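Local coordinates for methyltransferase domain-containing protein (Pyrococcus horikoshii, PDB 1VE3) that binds S-adenosylmethionine and is probably a methyltransferase, although the substrate it would methylate is not known, at residues L31-M36 / E57-E62; G198-A203 / E210-V215. All coordinates share one frame; numbering follows the deposited sequence.

Contact 1: L31-M36 / E57-E62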
loop_
_atom_site.group_PDB
_atom_site.type_symbol
_atom_site.label_atom_id
_atom_site.label_comp_id
_atom_site.label_asym_id
_atom_site.label_seq_id
_atom_site.Cartn_x
_atom_site.Cartn_y
_atom_site.Cartn_z
ATOM N N LEU A 31 3.262 -2.613 -14.807
ATOM C CA LEU A 31 2.446 -2.881 -15.981
ATOM C C LEU A 31 2.253 -1.613 -16.811
ATOM O O LEU A 31 2.222 -1.664 -18.040
ATOM C CB LEU A 31 1.090 -3.439 -15.547
ATOM C CG LEU A 31 1.156 -4.661 -14.626
ATOM C CD1 LEU A 31 -0.246 -5.151 -14.331
ATOM C CD2 LEU A 31 1.974 -5.765 -15.291
ATOM N N LEU A 32 2.132 -0.474 -16.135
ATOM C CA LEU A 32 1.940 0.798 -16.817
ATOM C C LEU A 32 3.187 1.220 -17.583
ATOM O O LEU A 32 3.098 1.862 -18.631
ATOM C CB LEU A 32 1.551 1.888 -15.814
ATOM C CG LEU A 32 0.156 1.766 -15.189
ATOM C CD1 LEU A 32 -0.082 2.917 -14.220
ATOM C CD2 LEU A 32 -0.901 1.770 -16.282
HETATM N N MSE A 33 4.353 0.856 -17.065
HETATM C CA MSE A 33 5.594 1.211 -17.732
HETATM C C MSE A 33 5.881 0.286 -18.902
HETATM O O MSE A 33 6.616 0.640 -19.820
HETATM C CB MSE A 33 6.749 1.195 -16.731
HETATM C CG MSE A 33 6.609 2.273 -15.671
HETATM SE SE MSE A 33 6.036 3.967 -16.449
HETATM C CE MSE A 33 4.177 3.932 -15.945
ATOM N N LYS A 34 5.283 -0.898 -18.872
ATOM C CA LYS A 34 5.473 -1.869 -19.933
ATOM C C LYS A 34 4.798 -1.393 -21.214
ATOM O O LYS A 34 5.135 -1.851 -22.306
ATOM C CB LYS A 34 4.895 -3.222 -19.512
ATOM C CG LYS A 34 5.009 -4.322 -20.556
ATOM C CD LYS A 34 4.542 -5.650 -19.978
ATOM C CE LYS A 34 4.612 -6.764 -21.002
ATOM N NZ LYS A 34 4.255 -8.087 -20.410
ATOM N N TYR A 35 3.857 -0.464 -21.080
ATOM C CA TYR A 35 3.133 0.045 -22.237
ATOM C C TYR A 35 3.192 1.561 -22.375
ATOM O O TYR A 35 2.521 2.142 -23.224
ATOM C CB TYR A 35 1.679 -0.422 -22.173
ATOM C CG TYR A 35 1.532 -1.927 -22.190
ATOM C CD1 TYR A 35 1.925 -2.669 -23.300
ATOM C CD2 TYR A 35 1.006 -2.609 -21.097
ATOM C CE1 TYR A 35 1.796 -4.054 -23.323
ATOM C CE2 TYR A 35 0.872 -3.994 -21.110
ATOM C CZ TYR A 35 1.269 -4.709 -22.226
ATOM O OH TYR A 35 1.132 -6.078 -22.246
HETATM N N MSE A 36 4.000 2.200 -21.539
HETATM C CA MSE A 36 4.138 3.650 -21.587
HETATM C C MSE A 36 5.608 4.028 -21.670
HETATM O O MSE A 36 6.081 4.913 -20.954
HETATM C CB MSE A 36 3.500 4.285 -20.348
HETATM C CG MSE A 36 1.989 4.104 -20.269
HETATM SE SE MSE A 36 1.190 4.864 -18.669
HETATM C CE MSE A 36 1.180 6.722 -19.169
ATOM N N GLU A 57 3.992 11.503 -13.281
ATOM C CA GLU A 57 4.749 12.747 -13.316
ATOM C C GLU A 57 6.214 12.514 -12.950
ATOM O O GLU A 57 7.103 13.161 -13.499
ATOM C CB GLU A 57 4.151 13.766 -12.350
ATOM C CG GLU A 57 4.965 15.048 -12.253
ATOM C CD GLU A 57 4.586 15.887 -11.054
ATOM O OE1 GLU A 57 4.670 15.370 -9.920
ATOM O OE2 GLU A 57 4.211 17.064 -11.241
ATOM N N ASP A 58 6.467 11.593 -12.024
ATOM C CA ASP A 58 7.837 11.304 -11.606
ATOM C C ASP A 58 8.580 10.483 -12.651
ATOM O O ASP A 58 9.810 10.424 -12.649
ATOM C CB ASP A 58 7.852 10.557 -10.270
ATOM C CG ASP A 58 7.131 11.311 -9.173
ATOM O OD1 ASP A 58 7.104 12.561 -9.224
ATOM O OD2 ASP A 58 6.602 10.652 -8.252
ATOM N N TYR A 59 7.829 9.840 -13.538
ATOM C CA TYR A 59 8.424 9.032 -14.593
ATOM C C TYR A 59 8.670 9.877 -15.837
ATOM O O TYR A 59 9.042 9.361 -16.893
ATOM C CB TYR A 59 7.515 7.850 -14.926
ATOM C CG TYR A 59 7.810 6.612 -14.115
ATOM C CD1 TYR A 59 8.947 5.845 -14.368
ATOM C CD2 TYR A 59 6.953 6.200 -13.100
ATOM C CE1 TYR A 59 9.221 4.697 -13.636
ATOM C CE2 TYR A 59 7.215 5.054 -12.358
ATOM C CZ TYR A 59 8.350 4.304 -12.631
ATOM O OH TYR A 59 8.603 3.153 -11.913
ATOM N N GLY A 60 8.455 11.180 -15.703
ATOM C CA GLY A 60 8.678 12.082 -16.815
ATOM C C GLY A 60 7.516 12.241 -17.777
ATOM O O GLY A 60 7.717 12.260 -18.988
ATOM N N PHE A 61 6.302 12.349 -17.244
ATOM C CA PHE A 61 5.114 12.530 -18.071
ATOM C C PHE A 61 4.453 13.861 -17.740
ATOM O O PHE A 61 4.537 14.340 -16.610
ATOM C CB PHE A 61 4.106 11.407 -17.822
ATOM C CG PHE A 61 4.450 10.116 -18.496
ATOM C CD1 PHE A 61 4.107 9.900 -19.826
ATOM C CD2 PHE A 61 5.113 9.110 -17.804
ATOM C CE1 PHE A 61 4.416 8.702 -20.456
ATOM C CE2 PHE A 61 5.429 7.909 -18.423
ATOM C CZ PHE A 61 5.080 7.702 -19.755
ATOM N N GLU A 62 3.807 14.460 -18.735
ATOM C CA GLU A 62 3.094 15.719 -18.548
ATOM C C GLU A 62 1.686 15.262 -18.176
ATOM O O GLU A 62 0.950 14.746 -19.025
ATOM C CB GLU A 62 3.085 16.514 -19.855
ATOM C CG GLU A 62 2.414 17.871 -19.753
ATOM C CD GLU A 62 2.424 18.623 -21.067
ATOM O OE1 GLU A 62 1.850 19.732 -21.121
ATOM O OE2 GLU A 62 3.004 18.106 -22.045
#
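Met33 CG stands beside the backbone N (chi1 -66°) and the chain bends at chi2 (-43°), which lays CG and SE over the ring of Tyr59; Met36 runs straight through chi2 and turns only at chi3, which carries its methyl over Phe61. Both are selenomethionines, with SE in place of sulfur. Met33 SE sits over the middle of one Tyr59 face, 4.0 Å from the ring centroid and 12° off the normal, a Met-aromatic contact. Met33 CG shares that face as a CH-pi partner, lying towards the phenol end, 4.0 Å from Tyr59 CZ. The Phe61 ring is met from two directions. Met36 CE lies over one face, displaced towards the rim, 4.2 Å from the centroid, while the backbone oxygen of Met36 lies in the ring plane at its edge, with Met36 O 3.2 Å from Phe61 CZ. Met36 CB packs on the same CZ at 3.8 Å. Gly60, with positive phi, is the C-prime residue of the Schellman motif that ends helix 51-58, and the turn carries Tyr59 and Phe61 towards the C-terminal end of helix 19-34. Beyond the two segments, Tyr59 OH hydrogen-bonds Glu29, and Arg188 of the second subunit makes a cation-pi contact with the ring. With an alanine at Tyr59, Met33 SE would probably lose its aromatic face, Glu29 its hydroxyl partner and Arg188 of the second subunit its cation-pi ring. No hydrogen bond joins the segments: cohesion comes from selenium, a methylene and a methyl on ring faces, probably aided by a carbonyl oxygen beside the electropositive ring edge.

Contact 2: G198-A203 / E210-V215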
loop_
_atom_site.group_PDB
_atom_site.type_symbol
_atom_site.label_atom_id
_atom_site.label_comp_id
_atom_site.label_asym_id
_atom_site.label_seq_id
_atom_site.Cartn_x
_atom_site.Cartn_y
_atom_site.Cartn_z
ATOM N N GLY A 198 -18.769 -7.336 -21.078
ATOM C CA GLY A 198 -19.560 -6.140 -21.299
ATOM C C GLY A 198 -18.684 -4.928 -21.568
ATOM O O GLY A 198 -18.978 -4.108 -22.441
ATOM N N VAL A 199 -17.599 -4.815 -20.809
ATOM C CA VAL A 199 -16.675 -3.706 -20.965
ATOM C C VAL A 199 -16.071 -3.713 -22.365
ATOM O O VAL A 199 -16.098 -2.708 -23.072
ATOM C CB VAL A 199 -15.532 -3.779 -19.923
ATOM C CG1 VAL A 199 -14.503 -2.678 -20.189
ATOM C CG2 VAL A 199 -16.114 -3.645 -18.508
ATOM N N GLU A 200 -15.541 -4.865 -22.761
ATOM C CA GLU A 200 -14.908 -5.013 -24.065
ATOM C C GLU A 200 -15.852 -4.777 -25.235
ATOM O O GLU A 200 -15.441 -4.229 -26.253
ATOM C CB GLU A 200 -14.279 -6.397 -24.188
ATOM C CG GLU A 200 -12.751 -6.355 -24.151
ATOM C CD GLU A 200 -12.141 -7.521 -23.391
ATOM O OE1 GLU A 200 -12.464 -8.685 -23.729
ATOM O OE2 GLU A 200 -11.335 -7.249 -22.468
ATOM N N LEU A 201 -17.023 -5.281 -25.282
ATOM C CA LEU A 201 -18.106 -4.926 -26.241
ATOM C C LEU A 201 -18.272 -3.403 -26.548
ATOM O O LEU A 201 -18.400 -2.984 -27.691
ATOM C CB LEU A 201 -19.422 -5.494 -25.707
ATOM C CG LEU A 201 -20.568 -5.363 -26.714
ATOM C CD1 LEU A 201 -20.214 -5.948 -28.081
ATOM C CD2 LEU A 201 -21.842 -6.078 -26.259
ATOM N N LEU A 202 -18.265 -2.612 -25.460
ATOM C CA LEU A 202 -18.478 -1.192 -25.662
ATOM C C LEU A 202 -17.152 -0.695 -26.176
ATOM O O LEU A 202 -17.128 0.228 -26.991
ATOM C CB LEU A 202 -18.884 -0.539 -24.377
ATOM C CG LEU A 202 -20.321 -0.790 -23.896
ATOM C CD1 LEU A 202 -20.596 0.013 -22.625
ATOM C CD2 LEU A 202 -21.305 -0.377 -24.984
ATOM N N ALA A 203 -16.051 -1.263 -25.697
ATOM C CA ALA A 203 -14.734 -0.822 -26.133
ATOM C C ALA A 203 -14.558 -1.057 -27.638
ATOM O O ALA A 203 -13.982 -0.220 -28.335
ATOM C CB ALA A 203 -13.640 -1.562 -25.353
ATOM N N GLU A 210 -4.552 -3.339 -28.029
ATOM C CA GLU A 210 -3.115 -3.502 -28.215
ATOM C C GLU A 210 -2.612 -4.669 -27.361
ATOM O O GLU A 210 -1.922 -5.551 -27.856
ATOM C CB GLU A 210 -2.382 -2.214 -27.807
ATOM C CG GLU A 210 -0.880 -2.219 -28.082
ATOM C CD GLU A 210 -0.203 -0.911 -27.688
ATOM O OE1 GLU A 210 -0.737 0.160 -28.026
ATOM O OE2 GLU A 210 0.871 -0.951 -27.047
ATOM N N ALA A 211 -2.975 -4.672 -26.079
ATOM C CA ALA A 211 -2.546 -5.726 -25.164
ATOM C C ALA A 211 -3.523 -5.892 -24.001
ATOM O O ALA A 211 -4.434 -5.084 -23.824
ATOM C CB ALA A 211 -1.159 -5.408 -24.629
ATOM N N GLU A 212 -3.318 -6.939 -23.206
ATOM C CA GLU A 212 -4.174 -7.203 -22.059
ATOM C C GLU A 212 -3.436 -8.035 -21.019
ATOM O O GLU A 212 -2.855 -9.070 -21.340
ATOM C CB GLU A 212 -5.436 -7.930 -22.510
ATOM C CG GLU A 212 -6.519 -7.981 -21.456
ATOM C CD GLU A 212 -7.893 -8.177 -22.062
ATOM O OE1 GLU A 212 -8.185 -9.289 -22.554
ATOM O OE2 GLU A 212 -8.679 -7.204 -22.054
ATOM N N GLU A 213 -3.456 -7.571 -19.773
ATOM C CA GLU A 213 -2.786 -8.264 -18.680
ATOM C C GLU A 213 -3.805 -8.668 -17.622
ATOM O O GLU A 213 -4.611 -7.842 -17.184
ATOM C CB GLU A 213 -1.753 -7.349 -18.021
ATOM C CG GLU A 213 -0.683 -6.761 -18.936
ATOM C CD GLU A 213 0.490 -7.703 -19.184
ATOM O OE1 GLU A 213 0.715 -8.622 -18.365
ATOM O OE2 GLU A 213 1.200 -7.505 -20.191
ATOM N N LYS A 214 -3.770 -9.929 -17.203
ATOM C CA LYS A 214 -4.684 -10.390 -16.169
ATOM C C LYS A 214 -4.042 -10.096 -14.816
ATOM O O LYS A 214 -2.897 -10.462 -14.573
ATOM C CB LYS A 214 -4.958 -11.885 -16.310
ATOM C CG LYS A 214 -6.100 -12.373 -15.428
ATOM C CD LYS A 214 -6.655 -13.703 -15.918
ATOM C CE LYS A 214 -7.961 -14.042 -15.214
ATOM N NZ LYS A 214 -8.567 -15.297 -15.740
ATOM N N VAL A 215 -4.783 -9.422 -13.945
ATOM C CA VAL A 215 -4.287 -9.052 -12.622
ATOM C C VAL A 215 -5.142 -9.697 -11.541
ATOM O O VAL A 215 -6.362 -9.539 -11.519
ATOM C CB VAL A 215 -4.315 -7.516 -12.433
ATOM C CG1 VAL A 215 -3.734 -7.141 -11.072
ATOM C CG2 VAL A 215 -3.535 -6.841 -13.557
#
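Glu200, on the helix, and Glu212, on the strand, reach for each other from opposite directions, and their carboxylates meet oxygen to oxygen. Glu200 OE2 comes within 2.7 Å of Glu212 OE2, with the two carboxylate planes turned 33° apart, neither coplanar nor crossed at right angles. Glu212 stretches out beyond CG, its first torsion (-167°) setting CG opposite the backbone N. Glu200 gets there less comfortably: its chi1 of -109° lies away from the staggered values, and the chain bends at chi2. The meeting is narrow, the next approach being Glu212 CD to Glu200 OE2 at 3.6 Å. Two oxygens this close suggest that one acid group probably holds a proton. Nearby lysines would probably offset whatever negative charge remains. Lys196 makes salt bridges to OE1 of both glutamates, and Lys209 makes another to Glu212 OE1, while Thr222 OG1 hydrogen-bonds Glu212 OE2. The pair therefore belongs to a small surface network of acids and lysines. Helix 196-203 here lies against one side of the sheet, with Val199 packed on Met140 and Phe142 of strand 136-143 and Ala203 on Tyr224 of strand 219-226. Within this chain, strand 207-215 is an outermost strand of the mixed sheet, antiparallel to 219-226, with a classic beta bulge where Glu210 and Ala211 both face Val223.

Overall arrangement
The two contacts lie in series along the chain, their centres 20 Å apart, and the end of helix 19-34 and the residue after it join them. From contact 1, Lys34 NZ forms a 3.1 Å salt bridge to Glu213 OE2 of contact 2, and Tyr35 OH probably hydrogen-bonds the same oxygen at 2.5 Å. Leu31 CD1 packs on Val215 CG2 at 3.8 Å. The strand order 3-2-1-4-5-7-6 is that of the class I, Rossmann-like methyltransferase fold; contact 1 lies near its first two strands and contact 2 at the edge formed by 207-215. Neither contact is at the annotated cofactor sites: the Met36 side chain is about 13 Å from a bound S-adenosylmethionine. Arg24, which binds S-adenosylmethionine, lies earlier on helix 19-34.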